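Side-chain contacts in cadherin-23 (Mus musculus, PDB 5UZ8), which probably mediates calcium-dependent adhesion in hearing and mechanotransduction, as a cadherin built of repeated extracellular domains with calcium ions bound at their junctions: residues T28-A33 / V102-V107; V58-E61 / K67-A70; V138-A143 / A149-S154. All coordinates share one frame; numbering follows the deposited sequence.

Interaction 1: T28-A33 / V102-V107; sequences TLIAVA and VYLEIV
Leu104 reaches across the interior of the domain and puts its two methyls on two consecutive residues, Leu29 and Ile30. Its CD1 lies 3.9 Å from CD1 of Leu29, the two leucine side chains meeting at about a right angle. Its CD2 turns to the neighbouring residue and sits 4.0 Å from CG2 of Ile30. One fork can serve both because Leu29 and Ile30 form a classic beta bulge opposite Val68, which lets two successive side chains point inward. In Ile30, CG1 stands opposite the backbone N (chi1 -169°) and the chain runs on extended, carrying CD1 to within 4.0 Å of CG1 of Val102; these two side chains slide past each other in opposite directions. Val19 and Tyr15 of strand 15-20, with Phe84 and Val86 of strand 81-89, add to the apolar surroundings. Beyond this close group the contact thins: Val32 also points inward, but its side chain makes no close contact with segment 102-107. On the outer sides Thr28, Ala31 and Ala33 are exposed, while Tyr103 turns away and packs edge-to-face on Tyr14. The axes of the two strand segments come no closer than 8.9 Å and run nearly antiparallel (155°). Between these two segments the sheets are therefore held by buried apolar contacts, with no polar bond crossing from one to the other.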
loop_
_atom_site.group_PDB
_atom_site.type_symbol
_atom_site.label_atom_id
_atom_site.label_comp_id
_atom_site.label_asym_id
_atom_site.label_seq_id
_atom_site.Cartn_x
_atom_site.Cartn_y
_atom_site.Cartn_z
ATOM N N THR A 28 34.651 -16.188 -16.656
ATOM C CA THR A 28 34.737 -17.519 -17.228
ATOM C C THR A 28 33.422 -18.238 -16.978
ATOM O O THR A 28 32.952 -18.328 -15.833
ATOM C CB THR A 28 35.895 -18.331 -16.629
ATOM O OG1 THR A 28 37.140 -17.719 -16.985
ATOM C CG2 THR A 28 35.881 -19.764 -17.127
ATOM N N LEU A 29 32.816 -18.715 -18.052
ATOM C CA LEU A 29 31.534 -19.388 -17.961
ATOM C C LEU A 29 31.693 -20.909 -17.983
ATOM O O LEU A 29 30.974 -21.607 -17.283
ATOM C CB LEU A 29 30.642 -18.958 -19.084
ATOM C CG LEU A 29 30.395 -17.459 -19.198
ATOM C CD1 LEU A 29 29.429 -17.234 -20.351
ATOM C CD2 LEU A 29 29.870 -16.873 -17.908
ATOM N N ILE A 30 32.598 -21.406 -18.810
ATOM C CA ILE A 30 32.880 -22.832 -18.897
ATOM C C ILE A 30 34.207 -22.974 -19.584
ATOM O O ILE A 30 34.583 -22.126 -20.367
ATOM C CB ILE A 30 31.769 -23.590 -19.658
ATOM C CG1 ILE A 30 31.934 -25.112 -19.520
ATOM C CG2 ILE A 30 31.647 -23.152 -21.134
ATOM C CD1 ILE A 30 30.694 -25.850 -20.016
ATOM N N ALA A 31 34.935 -24.039 -19.268
ATOM C CA ALA A 31 36.150 -24.353 -19.991
ATOM C C ALA A 31 36.096 -25.773 -20.468
ATOM O O ALA A 31 35.868 -26.674 -19.664
ATOM C CB ALA A 31 37.353 -24.153 -19.107
ATOM N N VAL A 32 36.256 -25.949 -21.773
ATOM C CA VAL A 32 36.240 -27.272 -22.390
ATOM C C VAL A 32 37.589 -27.519 -23.038
ATOM O O VAL A 32 38.373 -26.587 -23.235
ATOM C CB VAL A 32 35.109 -27.412 -23.414
ATOM C CG1 VAL A 32 33.772 -27.054 -22.799
ATOM C CG2 VAL A 32 35.366 -26.575 -24.654
ATOM N N ALA A 33 37.859 -28.774 -23.388
ATOM C CA ALA A 33 39.119 -29.136 -23.972
ATOM C C ALA A 33 38.938 -30.362 -24.843
ATOM O O ALA A 33 38.157 -31.262 -24.509
ATOM C CB ALA A 33 40.159 -29.427 -22.891
ATOM N N VAL A 102 27.033 -27.231 -26.091
ATOM C CA VAL A 102 27.148 -26.693 -24.745
ATOM C C VAL A 102 25.815 -26.085 -24.343
ATOM O O VAL A 102 25.169 -25.389 -25.141
ATOM C CB VAL A 102 28.291 -25.652 -24.612
ATOM C CG1 VAL A 102 28.373 -25.121 -23.181
ATOM C CG2 VAL A 102 29.636 -26.274 -24.989
ATOM N N TYR A 103 25.418 -26.358 -23.101
ATOM C CA TYR A 103 24.162 -25.834 -22.551
ATOM C C TYR A 103 24.488 -25.106 -21.231
ATOM O O TYR A 103 24.760 -25.757 -20.215
ATOM C CB TYR A 103 23.150 -26.953 -22.306
ATOM C CG TYR A 103 22.837 -27.839 -23.507
ATOM C CD1 TYR A 103 22.026 -27.395 -24.544
ATOM C CD2 TYR A 103 23.333 -29.132 -23.590
ATOM C CE1 TYR A 103 21.728 -28.201 -25.638
ATOM C CE2 TYR A 103 23.067 -29.936 -24.686
ATOM C CZ TYR A 103 22.266 -29.476 -25.700
ATOM O OH TYR A 103 21.973 -30.314 -26.750
ATOM N N LEU A 104 24.454 -23.772 -21.252
ATOM C CA LEU A 104 24.675 -23.007 -20.040
ATOM C C LEU A 104 23.340 -22.649 -19.407
ATOM O O LEU A 104 22.493 -21.989 -20.029
ATOM C CB LEU A 104 25.512 -21.744 -20.299
ATOM C CG LEU A 104 26.868 -21.951 -20.937
ATOM C CD1 LEU A 104 27.516 -20.581 -21.179
ATOM C CD2 LEU A 104 27.751 -22.853 -20.102
ATOM N N GLU A 105 23.164 -23.099 -18.174
ATOM C CA GLU A 105 21.911 -22.973 -17.434
ATOM C C GLU A 105 21.964 -21.667 -16.651
ATOM O O GLU A 105 22.750 -21.527 -15.722
ATOM C CB GLU A 105 21.774 -24.156 -16.480
ATOM C CG GLU A 105 20.512 -24.205 -15.620
ATOM C CD GLU A 105 20.405 -25.513 -14.844
ATOM O OE1 GLU A 105 21.375 -26.292 -14.798
ATOM O OE2 GLU A 105 19.343 -25.786 -14.296
ATOM N N ILE A 106 21.159 -20.698 -17.055
ATOM C CA ILE A 106 21.185 -19.401 -16.381
ATOM C C ILE A 106 20.441 -19.511 -15.041
ATOM O O ILE A 106 19.368 -20.112 -14.959
ATOM C CB ILE A 106 20.631 -18.277 -17.284
ATOM C CG1 ILE A 106 21.329 -18.259 -18.648
ATOM C CG2 ILE A 106 20.804 -16.923 -16.629
ATOM C CD1 ILE A 106 22.841 -18.307 -18.546
ATOM N N VAL A 107 21.015 -18.915 -13.997
ATOM C CA VAL A 107 20.479 -19.007 -12.636
ATOM C C VAL A 107 19.939 -17.640 -12.251
ATOM O O VAL A 107 20.634 -16.625 -12.385
ATOM C CB VAL A 107 21.578 -19.399 -11.661
ATOM C CG1 VAL A 107 21.064 -19.430 -10.226
ATOM C CG2 VAL A 107 22.144 -20.756 -12.056
#

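Interaction 2: V58-E61 / K67-A70; sequences VQLE and KVIA
Glu61 and Lys67 meet at the end of a beta hairpin, their side chains side by side and pointing the same way. The glutamate leaves the backbone with CG opposite N (chi1 -175°) and stays extended beyond it. Its CB lies 3.9 Å from the carbonyl O of Lys67, and CD comes against CD of the lysine. At the tip the two oxygens differ: OE2 takes the ammonium NZ of Lys67 in a salt bridge of 2.9 Å, approached on the syn side and 22° out of the carboxylate plane, whereas OE1 is 3.6 Å from the same NZ. The lysine chain is bent at chi3 (-69°), which brings NZ round to the acid. Next to this pair, the backbones are tied by three hydrogen bonds. Gln59 and Ile69 exchange two, the shorter from Ile69 N to Gln59 O at 2.8 Å, and Glu61 N donates to Lys67 O. CA-H...O contacts from Val58, Leu60 and Val68 fill in between. The faces differ in character. On one, Gln59 CG rests 3.8 Å from Ile69 CG1, while the isoleucine's CD1 lies near CA of Glu61. On the other, Leu60 CD2 meets Val68 CG2 at 3.9 Å, and Val68 CG1 packs on CB of Val58; this face turns inward, where Leu49, Leu52 and Phe84 of the opposing sheet cover it. Val58 and Ala70 pair at the far end with diverging side chains. Alternating hydrogen-bonded and non-hydrogen-bonded pairs, with a buried apolar face and a more exposed one of mixed character, are features of an antiparallel hairpin at the edge of a cadherin beta sandwich.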
loop_
_atom_site.group_PDB
_atom_site.type_symbol
_atom_site.label_atom_id
_atom_site.label_comp_id
_atom_site.label_asym_id
_atom_site.label_seq_id
_atom_site.Cartn_x
_atom_site.Cartn_y
_atom_site.Cartn_z
ATOM N N VAL A 58 28.408 -14.977 -25.258
ATOM C CA VAL A 58 29.576 -15.794 -25.001
ATOM C C VAL A 58 30.607 -15.683 -26.109
ATOM O O VAL A 58 30.281 -15.382 -27.268
ATOM C CB VAL A 58 29.203 -17.295 -24.837
ATOM C CG1 VAL A 58 28.053 -17.480 -23.875
ATOM C CG2 VAL A 58 28.833 -17.913 -26.173
ATOM N N GLN A 59 31.869 -15.891 -25.744
ATOM C CA GLN A 59 32.934 -15.952 -26.719
ATOM C C GLN A 59 34.103 -16.732 -26.136
ATOM O O GLN A 59 34.257 -16.803 -24.909
ATOM C CB GLN A 59 33.394 -14.549 -27.123
ATOM C CG GLN A 59 34.065 -13.778 -25.989
ATOM C CD GLN A 59 34.204 -12.320 -26.329
ATOM O OE1 GLN A 59 33.217 -11.604 -26.350
ATOM N NE2 GLN A 59 35.431 -11.871 -26.606
ATOM N N LEU A 60 34.934 -17.279 -27.012
ATOM C CA LEU A 60 36.161 -17.929 -26.555
ATOM C C LEU A 60 37.083 -16.796 -26.132
ATOM O O LEU A 60 37.120 -15.776 -26.806
ATOM C CB LEU A 60 36.801 -18.746 -27.675
ATOM C CG LEU A 60 36.033 -20.062 -27.921
ATOM C CD1 LEU A 60 36.343 -20.622 -29.297
ATOM C CD2 LEU A 60 36.400 -21.077 -26.850
ATOM N N GLU A 61 37.817 -16.959 -25.035
ATOM C CA GLU A 61 38.891 -15.995 -24.721
ATOM C C GLU A 61 39.876 -15.876 -25.885
ATOM O O GLU A 61 40.202 -14.750 -26.333
ATOM C CB GLU A 61 39.614 -16.386 -23.457
ATOM C CG GLU A 61 40.652 -15.370 -23.006
ATOM C CD GLU A 61 41.063 -15.667 -21.593
ATOM O OE1 GLU A 61 40.487 -15.041 -20.665
ATOM O OE2 GLU A 61 41.847 -16.626 -21.423
ATOM N N LYS A 67 38.396 -21.973 -23.330
ATOM C CA LYS A 67 37.846 -21.167 -22.257
ATOM C C LYS A 67 36.796 -20.199 -22.797
ATOM O O LYS A 67 37.123 -19.339 -23.604
ATOM C CB LYS A 67 38.941 -20.390 -21.533
ATOM C CG LYS A 67 38.381 -19.674 -20.312
ATOM C CD LYS A 67 39.336 -18.620 -19.774
ATOM C CE LYS A 67 40.569 -19.219 -19.151
ATOM N NZ LYS A 67 41.530 -18.090 -18.966
ATOM N N VAL A 68 35.558 -20.315 -22.327
ATOM C CA VAL A 68 34.452 -19.497 -22.802
ATOM C C VAL A 68 34.137 -18.487 -21.709
ATOM O O VAL A 68 33.933 -18.865 -20.544
ATOM C CB VAL A 68 33.206 -20.347 -23.103
ATOM C CG1 VAL A 68 32.041 -19.464 -23.532
ATOM C CG2 VAL A 68 33.534 -21.393 -24.176
ATOM N N ILE A 69 34.120 -17.221 -22.111
ATOM C CA ILE A 69 33.869 -16.101 -21.211
ATOM C C ILE A 69 32.616 -15.331 -21.630
ATOM O O ILE A 69 32.155 -15.417 -22.774
ATOM C CB ILE A 69 35.078 -15.148 -21.136
ATOM C CG1 ILE A 69 35.305 -14.420 -22.485
ATOM C CG2 ILE A 69 36.323 -15.913 -20.709
ATOM C CD1 ILE A 69 36.506 -13.487 -22.545
ATOM N N ALA A 70 32.079 -14.578 -20.681
ATOM C CA ALA A 70 30.955 -13.696 -20.933
ATOM C C ALA A 70 31.315 -12.532 -21.882
ATOM O O ALA A 70 32.353 -11.878 -21.733
ATOM C CB ALA A 70 30.393 -13.167 -19.607
#

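Interaction 3: V138-A143 / A149-S154; sequences VTATDA and ALIEYS. With CA (calcium ion), chain I.
OD1 of Asp142 has several neighbours at once: it binds a calcium ion at 2.6 Å, is hydrogen-bonded to a residue close by in the chain, and lies 3.6 Å from CA of Ala149 across the contact. OD2 of Asp142 binds the same ion at 2.4 Å, so metal and protein together fix the group's rotation. With CG opposite the backbone N (chi1 -168°) the carboxylate is carried beside the backbone of Ala149. Asn110, Asn112, Asp144, Asp193 and the carbonyl O of Phe148 complete the site. Away from the metal, CD1 of Ile151 sits 3.4 Å from the carbonyl O of Ala140 and also approaches CB of Asp142, putting a methyl behind the ion-binding acid. The ring of Tyr153 fills the other end of the contact. Its OH accepts a nearly straight hydrogen bond from Ala140 N (2.8 Å, 174° at the hydrogen), with the donor at the ring's edge and in its plane. The carbonyl O of Val138 lies over one face, Ile151 CG2 covers a face offset toward the rim, and Val138 CG2 lies 4.1 Å from CD1 of Tyr153. Phe116, Ile164 and Ala191 enclose this buried ring, whose hydroxyl thus satisfies a backbone N-H where the two segments stand too far apart for backbone pairing. An apolar sandwich interior that ends in an aspartate-rich calcium site, with ligands also drawn from the segment joining two repeats, is characteristic of the junction between successive cadherin domains.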
loop_
_atom_site.group_PDB
_atom_site.type_symbol
_atom_site.label_atom_id
_atom_site.label_comp_id
_atom_site.label_asym_id
_atom_site.label_seq_id
_atom_site.Cartn_x
_atom_site.Cartn_y
_atom_site.Cartn_z
ATOM N N VAL A 138 -4.154 -4.029 -2.061
ATOM C CA VAL A 138 -2.947 -3.559 -2.708
ATOM C C VAL A 138 -2.277 -4.746 -3.391
ATOM O O VAL A 138 -2.336 -5.872 -2.885
ATOM C CB VAL A 138 -1.998 -2.857 -1.732
ATOM C CG1 VAL A 138 -2.727 -1.707 -1.045
ATOM C CG2 VAL A 138 -1.362 -3.805 -0.732
ATOM N N THR A 139 -1.650 -4.489 -4.543
ATOM C CA THR A 139 -0.950 -5.539 -5.264
ATOM C C THR A 139 0.381 -4.987 -5.778
ATOM O O THR A 139 0.424 -3.908 -6.410
ATOM C CB THR A 139 -1.786 -6.039 -6.466
ATOM O OG1 THR A 139 -3.063 -6.546 -6.025
ATOM C CG2 THR A 139 -1.042 -7.112 -7.240
ATOM N N ALA A 140 1.439 -5.742 -5.522
ATOM C CA ALA A 140 2.750 -5.548 -6.139
ATOM C C ALA A 140 3.096 -6.762 -7.014
ATOM O O ALA A 140 2.510 -7.824 -6.845
ATOM C CB ALA A 140 3.780 -5.373 -5.058
ATOM N N THR A 141 4.015 -6.597 -7.969
ATOM C CA THR A 141 4.470 -7.709 -8.785
ATOM C C THR A 141 5.973 -7.787 -8.728
ATOM O O THR A 141 6.639 -6.774 -8.481
ATOM C CB THR A 141 4.060 -7.549 -10.233
ATOM O OG1 THR A 141 4.634 -6.348 -10.757
ATOM C CG2 THR A 141 2.541 -7.511 -10.359
ATOM N N ASP A 142 6.507 -8.974 -8.951
ATOM C CA ASP A 142 7.955 -9.182 -8.863
ATOM C C ASP A 142 8.407 -10.020 -10.072
ATOM O O ASP A 142 7.935 -11.130 -10.287
ATOM C CB ASP A 142 8.306 -9.852 -7.561
ATOM C CG ASP A 142 9.811 -9.844 -7.270
ATOM O OD1 ASP A 142 10.589 -10.415 -8.071
ATOM O OD2 ASP A 142 10.227 -9.385 -6.176
ATOM N N ALA A 143 9.340 -9.468 -10.833
ATOM C CA ALA A 143 9.810 -10.074 -12.083
ATOM C C ALA A 143 10.786 -11.259 -11.968
ATOM O O ALA A 143 11.071 -11.895 -12.975
ATOM C CB ALA A 143 10.420 -8.976 -12.960
ATOM N N ALA A 149 10.463 -14.134 -6.126
ATOM C CA ALA A 149 9.282 -13.393 -6.621
ATOM C C ALA A 149 8.027 -13.588 -5.742
ATOM O O ALA A 149 6.939 -13.098 -6.107
ATOM C CB ALA A 149 8.985 -13.805 -8.060
ATOM N N LEU A 150 8.171 -14.284 -4.613
ATOM C CA LEU A 150 7.103 -14.394 -3.652
ATOM C C LEU A 150 7.113 -13.143 -2.800
ATOM O O LEU A 150 8.183 -12.701 -2.387
ATOM C CB LEU A 150 7.257 -15.616 -2.766
ATOM C CG LEU A 150 7.160 -16.951 -3.488
ATOM C CD1 LEU A 150 7.222 -18.092 -2.481
ATOM C CD2 LEU A 150 5.847 -17.007 -4.276
ATOM N N ILE A 151 5.924 -12.589 -2.568
ATOM C CA ILE A 151 5.729 -11.293 -1.933
ATOM C C ILE A 151 4.980 -11.432 -0.598
ATOM O O ILE A 151 3.972 -12.088 -0.525
ATOM C CB ILE A 151 4.966 -10.354 -2.872
ATOM C CG1 ILE A 151 5.835 -10.081 -4.101
ATOM C CG2 ILE A 151 4.595 -9.034 -2.176
ATOM C CD1 ILE A 151 5.110 -9.329 -5.188
ATOM N N GLU A 152 5.509 -10.799 0.445
ATOM C CA GLU A 152 4.904 -10.746 1.771
ATOM C C GLU A 152 4.505 -9.274 2.010
ATOM O O GLU A 152 5.368 -8.404 1.980
ATOM C CB GLU A 152 5.957 -11.206 2.785
ATOM C CG GLU A 152 5.593 -11.099 4.246
ATOM C CD GLU A 152 6.580 -11.796 5.172
ATOM O OE1 GLU A 152 7.754 -12.041 4.810
ATOM O OE2 GLU A 152 6.172 -12.120 6.298
ATOM N N TYR A 153 3.202 -9.009 2.161
ATOM C CA TYR A 153 2.676 -7.680 2.494
ATOM C C TYR A 153 2.658 -7.407 3.981
ATOM O O TYR A 153 2.421 -8.302 4.792
ATOM C CB TYR A 153 1.264 -7.501 1.945
ATOM C CG TYR A 153 1.238 -7.622 0.443
ATOM C CD1 TYR A 153 1.668 -6.589 -0.360
ATOM C CD2 TYR A 153 0.816 -8.772 -0.174
ATOM C CE1 TYR A 153 1.661 -6.692 -1.745
ATOM C CE2 TYR A 153 0.842 -8.896 -1.556
ATOM C CZ TYR A 153 1.244 -7.807 -2.339
ATOM O OH TYR A 153 1.314 -7.902 -3.724
ATOM N N SER A 154 2.921 -6.169 4.347
ATOM C CA SER A 154 2.790 -5.747 5.740
ATOM C C SER A 154 2.387 -4.262 5.783
ATOM O O SER A 154 2.382 -3.590 4.770
ATOM C CB SER A 154 4.084 -5.978 6.502
ATOM O OG SER A 154 5.144 -5.222 5.941
HETATM CA CA CA I . 12.512 -10.127 -6.360
#

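Overall arrangement
Interactions 1 and 2 belong to the first cadherin domain of this fragment, their centres 9 Å apart. Along the chain, interaction 2 falls between the two segments of interaction 1. They share one antiparallel sheet, in which strands 28-35 and 66-70 are neighbours: Leu29 N to Val68 O and Ile30 O to Val68 N are probable hydrogen bonds. Interaction 2 builds the edge of that sheet, and interaction 1 joins it to the facing sheet. Interaction 3 follows in the next domain, its centre 33 Å from that of interaction 1 and 37 Å from that of interaction 2. It again spans two sheets, consistent with an elongated molecule whose successive sandwiches meet at calcium-bound junctions.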